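PDB 5Z0Q: aminotransferase, class I and II from Erwinia tasmaniensis, which is a dimeric member of the class I and II aminotransferases, a family of pyridoxal-5'-phosphate enzymes, and is modelled with pyridoxal-5'-phosphate bound. Local coordinates for residues 45-48 / 49-53. Residues are numbered along the deposited sequence; the frame is centred on the assembly and turned at random.
Sequences FRAA and DCIID
The guanidinium of Arg46 has the methyl CD1 of Ile52 over the centre of one face and Asp49 OD1 at its edge, in the plane. The methyl sits 3.4 Å from Arg46 CZ. At the edge the salt bridge is long, with Arg46 NH2 and Asp49 OD1 4.0 Å apart. The carboxylate plane is turned 68° from the guanidinium plane. Arg46 reaches this place on an extended chain, its CG anti to the backbone N (chi1 168°). It meets the Ile52 side chain at about a right angle.

Away from the charged pair, apolar side chains meet. Ala47 CB points toward the helix and lies 4.2 Å from Ile52 CG1. Ala48 CB lies 3.8 Å from Cys50 SG. In the backbone, Ala48 O accepts a hydrogen bond from Ile52 N at 3.1 Å. Ile51 N adds a weak second hydrogen bond to the same oxygen.

Arg46, Ala47 and Ile52 also pack against the second subunit, at Gly62 and Phe64. Ile51 instead touches Ala281 and Ala285 of helix 276-288. The arrangement is a helix N-terminus with Ala48 at the N-cap, where the loop after strand 36-38 enters helix 49-59 at the dimer interface.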
loop_
_atom_site.group_PDB
_atom_site.type_symbol
_atom_site.label_atom_id
_atom_site.label_comp_id
_atom_site.label_asym_id
_atom_site.label_seq_id
_atom_site.Cartn_x
_atom_site.Cartn_y
_atom_site.Cartn_z
ATOM N N PHE A 45 -13.033 -11.481 15.483
ATOM C CA PHE A 45 -12.883 -10.877 16.798
ATOM C C PHE A 45 -12.656 -9.376 16.685
ATOM O O PHE A 45 -11.876 -8.912 15.848
ATOM C CB PHE A 45 -11.719 -11.521 17.555
ATOM C CG PHE A 45 -11.847 -13.010 17.712
ATOM C CD1 PHE A 45 -13.088 -13.599 17.884
ATOM C CD2 PHE A 45 -10.725 -13.821 17.682
ATOM C CE1 PHE A 45 -13.207 -14.969 18.026
ATOM C CE2 PHE A 45 -10.838 -15.192 17.824
ATOM C CZ PHE A 45 -12.080 -15.766 17.996
ATOM N N ARG A 46 -13.350 -8.623 17.533
ATOM C CA ARG A 46 -13.118 -7.190 17.638
ATOM C C ARG A 46 -11.696 -6.924 18.119
ATOM O O ARG A 46 -11.166 -7.645 18.969
ATOM C CB ARG A 46 -14.142 -6.575 18.594
ATOM C CG ARG A 46 -13.871 -5.144 19.024
ATOM C CD ARG A 46 -14.898 -4.710 20.062
ATOM N NE ARG A 46 -14.512 -3.491 20.767
ATOM C CZ ARG A 46 -14.938 -2.273 20.447
ATOM N NH1 ARG A 46 -15.765 -2.104 19.424
ATOM N NH2 ARG A 46 -14.533 -1.223 21.149
ATOM N N ALA A 47 -11.071 -5.891 17.557
ATOM C CA ALA A 47 -9.696 -5.570 17.907
ATOM C C ALA A 47 -9.594 -5.164 19.375
ATOM O O ALA A 47 -10.576 -4.769 20.011
ATOM C CB ALA A 47 -9.159 -4.453 17.013
ATOM N N ALA A 48 -8.381 -5.271 19.912
ATOM C CA ALA A 48 -8.142 -4.932 21.309
ATOM C C ALA A 48 -8.471 -3.467 21.571
ATOM O O ALA A 48 -8.407 -2.621 20.673
ATOM C CB ALA A 48 -6.687 -5.218 21.686
ATOM N N ASP A 49 -8.831 -3.172 22.824
ATOM C CA ASP A 49 -9.193 -1.805 23.187
ATOM C C ASP A 49 -8.040 -0.838 22.964
ATOM O O ASP A 49 -8.263 0.314 22.575
ATOM C CB ASP A 49 -9.657 -1.751 24.643
ATOM C CG ASP A 49 -11.033 -2.361 24.841
ATOM O OD1 ASP A 49 -11.857 -2.301 23.902
ATOM O OD2 ASP A 49 -11.290 -2.897 25.940
ATOM N N CYS A 50 -6.803 -1.286 23.192
ATOM C CA CYS A 50 -5.654 -0.414 22.980
ATOM C C CYS A 50 -5.492 -0.042 21.512
ATOM O O CYS A 50 -5.058 1.074 21.203
ATOM C CB CYS A 50 -4.383 -1.082 23.498
ATOM S SG CYS A 50 -4.046 -2.694 22.762
ATOM N N ILE A 51 -5.830 -0.953 20.599
ATOM C CA ILE A 51 -5.749 -0.643 19.175
ATOM C C ILE A 51 -6.815 0.375 18.791
ATOM O O ILE A 51 -6.540 1.349 18.080
ATOM C CB ILE A 51 -5.872 -1.928 18.337
ATOM C CG1 ILE A 51 -4.694 -2.866 18.612
ATOM C CG2 ILE A 51 -5.960 -1.593 16.856
ATOM C CD1 ILE A 51 -4.799 -4.196 17.898
ATOM N N ILE A 52 -8.046 0.167 19.261
ATOM C CA ILE A 52 -9.140 1.064 18.904
ATOM C C ILE A 52 -8.939 2.437 19.535
ATOM O O ILE A 52 -9.140 3.468 18.881
ATOM C CB ILE A 52 -10.489 0.439 19.303
ATOM C CG1 ILE A 52 -10.735 -0.835 18.493
ATOM C CG2 ILE A 52 -11.624 1.432 19.103
ATOM C CD1 ILE A 52 -12.048 -1.507 18.795
ATOM N N ASP A 53 -8.533 2.477 20.806
ATOM C CA ASP A 53 -8.293 3.759 21.463
ATOM C C ASP A 53 -7.139 4.515 20.818
ATOM O O ASP A 53 -7.172 5.749 20.745
ATOM C CB ASP A 53 -8.024 3.548 22.953
ATOM C CG ASP A 53 -9.229 2.985 23.689
ATOM O OD1 ASP A 53 -10.255 2.704 23.030
ATOM O OD2 ASP A 53 -9.150 2.824 24.926
#